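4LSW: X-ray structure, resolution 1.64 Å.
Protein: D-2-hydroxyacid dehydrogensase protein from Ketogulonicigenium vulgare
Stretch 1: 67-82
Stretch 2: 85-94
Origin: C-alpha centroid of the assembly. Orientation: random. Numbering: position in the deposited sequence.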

# COMPACT_ATOMS: atom_id res chain seq x y z
N ASN A 67 -24.08 20.91 0.19
CA ASN A 67 -24.24 20.78 1.63
C ASN A 67 -23.34 19.69 2.21
O ASN A 67 -23.53 19.26 3.34
CB ASN A 67 -25.71 20.54 1.96
CG ASN A 67 -26.59 21.68 1.50
OD1 ASN A 67 -26.35 22.84 1.83
ND2 ASN A 67 -27.61 21.36 0.70
N LEU A 68 -22.35 19.28 1.42
CA LEU A 68 -21.35 18.30 1.86
C LEU A 68 -20.60 18.73 3.13
O LEU A 68 -20.16 19.88 3.25
CB LEU A 68 -20.34 18.06 0.73
CG LEU A 68 -19.32 16.94 0.94
CD1 LEU A 68 -20.00 15.58 1.08
CD2 LEU A 68 -18.34 16.92 -0.23
N GLU A 69 -20.44 17.79 4.06
CA GLU A 69 -19.77 18.06 5.34
C GLU A 69 -18.47 17.28 5.49
O GLU A 69 -17.51 17.75 6.12
CB GLU A 69 -20.70 17.71 6.50
CG GLU A 69 -21.99 18.53 6.53
CD GLU A 69 -23.02 18.00 7.52
OE1 GLU A 69 -22.73 17.05 8.28
OE2 GLU A 69 -24.16 18.53 7.51
N LEU A 70 -18.44 16.10 4.90
CA LEU A 70 -17.40 15.13 5.20
C LEU A 70 -17.17 14.19 4.04
O LEU A 70 -18.12 13.73 3.40
CB LEU A 70 -17.81 14.31 6.43
CG LEU A 70 -16.98 13.05 6.74
CD1 LEU A 70 -15.55 13.40 7.12
CD2 LEU A 70 -17.63 12.24 7.84
N ILE A 71 -15.91 13.91 3.76
CA ILE A 71 -15.56 12.85 2.83
C ILE A 71 -14.75 11.83 3.60
O ILE A 71 -13.69 12.16 4.14
CB ILE A 71 -14.73 13.38 1.64
CG1 ILE A 71 -15.52 14.44 0.87
CG2 ILE A 71 -14.36 12.22 0.71
CD1 ILE A 71 -14.70 15.22 -0.15
N SER A 72 -15.27 10.61 3.68
CA SER A 72 -14.60 9.53 4.38
C SER A 72 -14.04 8.54 3.37
O SER A 72 -14.77 8.03 2.51
CB SER A 72 -15.55 8.85 5.38
OG SER A 72 -15.74 9.68 6.51
N VAL A 73 -12.74 8.30 3.47
CA VAL A 73 -12.02 7.45 2.53
C VAL A 73 -11.74 6.08 3.13
O VAL A 73 -11.26 5.97 4.26
CB VAL A 73 -10.68 8.11 2.12
CG1 VAL A 73 -9.96 7.24 1.12
CG2 VAL A 73 -10.92 9.51 1.54
N TYR A 74 -12.04 5.04 2.35
CA TYR A 74 -11.66 3.67 2.66
C TYR A 74 -10.24 3.47 2.14
O TYR A 74 -10.01 3.47 0.93
CB TYR A 74 -12.63 2.71 1.98
CG TYR A 74 -12.45 1.23 2.24
CD1 TYR A 74 -11.49 0.49 1.56
CD2 TYR A 74 -13.28 0.56 3.13
CE1 TYR A 74 -11.34 -0.87 1.78
CE2 TYR A 74 -13.14 -0.79 3.36
CZ TYR A 74 -12.17 -1.50 2.68
OH TYR A 74 -12.06 -2.86 2.92
N GLY A 75 -9.28 3.32 3.06
CA GLY A 75 -7.88 3.19 2.68
C GLY A 75 -7.01 4.28 3.29
O GLY A 75 -7.51 5.24 3.88
N VAL A 76 -5.69 4.14 3.14
CA VAL A 76 -4.73 5.10 3.69
C VAL A 76 -4.59 6.36 2.84
O VAL A 76 -4.67 7.49 3.35
CB VAL A 76 -3.32 4.48 3.84
CG1 VAL A 76 -2.36 5.50 4.42
CG2 VAL A 76 -3.37 3.25 4.73
N GLY A 77 -4.34 6.17 1.55
CA GLY A 77 -4.11 7.29 0.66
C GLY A 77 -5.40 8.00 0.33
O GLY A 77 -6.48 7.40 0.36
N TYR A 78 -5.30 9.29 0.03
CA TYR A 78 -6.46 10.10 -0.33
C TYR A 78 -6.06 11.17 -1.34
O TYR A 78 -6.66 12.24 -1.41
CB TYR A 78 -7.10 10.69 0.93
CG TYR A 78 -6.18 11.48 1.82
CD1 TYR A 78 -5.42 10.86 2.81
CD2 TYR A 78 -6.10 12.86 1.71
CE1 TYR A 78 -4.59 11.59 3.63
CE2 TYR A 78 -5.28 13.60 2.53
CZ TYR A 78 -4.52 12.96 3.48
OH TYR A 78 -3.71 13.73 4.29
N ASP A 79 -5.05 10.83 -2.13
CA ASP A 79 -4.51 11.68 -3.19
C ASP A 79 -5.57 12.26 -4.12
O ASP A 79 -5.49 13.42 -4.53
CB ASP A 79 -3.54 10.84 -4.02
CG ASP A 79 -4.19 9.57 -4.51
OD1 ASP A 79 -5.01 8.99 -3.75
OD2 ASP A 79 -3.90 9.15 -5.65
N ALA A 80 -6.55 11.43 -4.46
CA ALA A 80 -7.53 11.79 -5.48
C ALA A 80 -8.71 12.60 -4.93
O ALA A 80 -9.62 12.97 -5.68
CB ALA A 80 -8.02 10.55 -6.20
N VAL A 81 -8.71 12.85 -3.62
CA VAL A 81 -9.66 13.79 -3.06
C VAL A 81 -9.09 15.19 -3.32
O VAL A 81 -7.91 15.43 -3.06
CB VAL A 81 -9.88 13.57 -1.56
CG1 VAL A 81 -10.78 14.67 -0.97
CG2 VAL A 81 -10.43 12.17 -1.30
N ASP A 82 -9.92 16.09 -3.84
CA ASP A 82 -9.46 17.46 -4.12
C ASP A 82 -9.43 18.25 -2.82
O ASP A 82 -10.45 18.78 -2.38
CB ASP A 82 -10.37 18.13 -5.15
CG ASP A 82 -9.81 19.44 -5.66
OD1 ASP A 82 -9.23 20.19 -4.84
OD2 ASP A 82 -9.93 19.72 -6.87
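Stretch 2 (85-94) ACRERGIQVT

Stretch 2 enters as a helix, turns at a glycine, and leaves as a strand that pairs in parallel with strand 70-74 of stretch 1. The axes of strands 70-74 and 92-94 approach to 4.7 Å, and their N-to-C directions differ by 14°. Together the two stretches bury 636 Å², both sides summed.

A85 lies in a helix that begins earlier in the chain. D82 is its N-cap: A85 N donates to D82 OD1 at 3.0 Å, a capping bond at the start of the helix. The methyl of A85 points toward stretch 1, with its CB 3.6 Å from D82 OD1.

C86 N donates to D82 O at 3.1 Å. Its side chain, chi1 m, points toward stretch 1 and packs among apolar groups. C86 SG is 3.6 Å from I71 CD1 and 3.9 Å from V81 CG1. The helix thus rests on residues from both the strand and the end of the turn Y78 to V81.

R87 and E88 are exposed and make no contact with stretch 1. R89 NH1 forms a salt bridge with E88 OE1 at 3.0 Å. R89 also makes no direct contact, but a water bridges R89 O (3.2 Å) and L68 O (2.9 Å), donating to both.

G90 is the first residue to leave helical phi/psi. Its phi is positive, 78°, which favours glycine. A second water donates to G90 O (2.8 Å) and E69 O (2.7 Å) and accepts from Q92 NE2 (3.1 Å).

I91 is extended, at phi/psi -81/131. I91 CD1 lies 3.7 Å from L68 CD2, and I91 CG2 lies 4.0 Å from I71 CG1.

Q92 begins the strand, opposite L70. Q92 N donates to E69 O at 3.1 Å, and Q92 O accepts from I71 N at 2.9 Å. L70 CA also approaches Q92 O at 3.3 Å in a CA-H...O contact.

V93 pairs with I71, CA to CA 4.8 Å. These two side chains share one face of the sheet, while L70, S72, Q92 and T94 use the other. V93 CG2 is 4.4 Å from I71 CB and 4.3 Å from V81 CG1. V93 CG1 is 4.2 Å from V73 CG2.

T94 pairs with S72. T94 N donates to I71 O at 3.0 Å, and V73 N donates to T94 O at 2.9 Å, continuing the parallel ladder. T94 OG1 and S72 OG are hydrogen-bonded at 2.8 Å. T94 CG2 lies 4.0 Å from L70 CD1.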

# COMPACT_ATOMS: atom_id res chain seq x y z
N ALA A 85 -10.43 22.05 -2.84
CA ALA A 85 -11.87 22.22 -2.88
C ALA A 85 -12.47 22.00 -1.49
O ALA A 85 -13.37 22.71 -1.08
CB ALA A 85 -12.49 21.25 -3.89
N CYS A 86 -11.94 21.01 -0.78
CA CYS A 86 -12.41 20.74 0.57
C CYS A 86 -12.15 21.91 1.51
O CYS A 86 -13.04 22.36 2.21
CB CYS A 86 -11.78 19.46 1.12
SG CYS A 86 -12.40 17.95 0.35
N ARG A 87 -10.91 22.40 1.50
CA ARG A 87 -10.54 23.47 2.42
C ARG A 87 -11.24 24.79 2.12
O ARG A 87 -11.50 25.57 3.03
CB ARG A 87 -9.02 23.64 2.45
CG ARG A 87 -8.32 22.47 3.11
CD ARG A 87 -6.87 22.79 3.40
NE ARG A 87 -6.17 21.66 4.03
CZ ARG A 87 -5.40 20.80 3.37
NH1 ARG A 87 -5.23 20.92 2.06
NH2 ARG A 87 -4.80 19.81 4.03
N GLU A 88 -11.54 25.04 0.84
CA GLU A 88 -12.32 26.21 0.46
C GLU A 88 -13.69 26.17 1.11
O GLU A 88 -14.26 27.21 1.44
CB GLU A 88 -12.53 26.26 -1.06
CG GLU A 88 -11.32 26.65 -1.89
CD GLU A 88 -11.54 26.39 -3.37
OE1 GLU A 88 -12.67 26.00 -3.75
OE2 GLU A 88 -10.58 26.56 -4.15
N ARG A 89 -14.22 24.96 1.30
CA ARG A 89 -15.63 24.78 1.67
C ARG A 89 -15.87 24.34 3.11
O ARG A 89 -17.02 24.20 3.53
CB ARG A 89 -16.27 23.78 0.71
CG ARG A 89 -16.30 24.29 -0.70
CD ARG A 89 -16.87 23.28 -1.66
NE ARG A 89 -17.37 23.95 -2.86
CZ ARG A 89 -16.60 24.48 -3.79
NH1 ARG A 89 -15.27 24.41 -3.69
NH2 ARG A 89 -17.14 25.08 -4.84
N GLY A 90 -14.81 24.11 3.86
CA GLY A 90 -14.96 23.65 5.22
C GLY A 90 -15.28 22.17 5.29
O GLY A 90 -15.76 21.68 6.30
N ILE A 91 -15.00 21.46 4.20
CA ILE A 91 -15.25 20.02 4.17
C ILE A 91 -14.10 19.28 4.86
O ILE A 91 -12.93 19.53 4.57
CB ILE A 91 -15.43 19.51 2.73
CG1 ILE A 91 -16.67 20.16 2.11
CG2 ILE A 91 -15.55 17.99 2.69
CD1 ILE A 91 -16.68 20.10 0.61
N GLN A 92 -14.45 18.37 5.76
CA GLN A 92 -13.47 17.56 6.48
C GLN A 92 -13.26 16.22 5.77
O GLN A 92 -14.13 15.77 5.03
CB GLN A 92 -13.93 17.35 7.92
CG GLN A 92 -14.06 18.66 8.70
CD GLN A 92 -14.72 18.47 10.05
OE1 GLN A 92 -14.10 18.01 11.00
NE2 GLN A 92 -16.00 18.82 10.14
N VAL A 93 -12.10 15.61 5.98
CA VAL A 93 -11.76 14.35 5.33
C VAL A 93 -11.19 13.36 6.35
O VAL A 93 -10.44 13.77 7.23
CB VAL A 93 -10.74 14.57 4.18
CG1 VAL A 93 -10.46 13.26 3.43
CG2 VAL A 93 -11.24 15.63 3.19
N THR A 94 -11.57 12.09 6.26
CA THR A 94 -10.98 11.04 7.11
C THR A 94 -10.43 9.92 6.23
O THR A 94 -10.87 9.75 5.09
CB THR A 94 -12.01 10.43 8.10
OG1 THR A 94 -13.05 9.76 7.38
CG2 THR A 94 -12.60 11.49 9.02
O HOH W 1 -19.03 22.02 4.85
O HOH W 2 -17.44 19.95 7.69
O HOH W 3 -12.39 7.09 6.73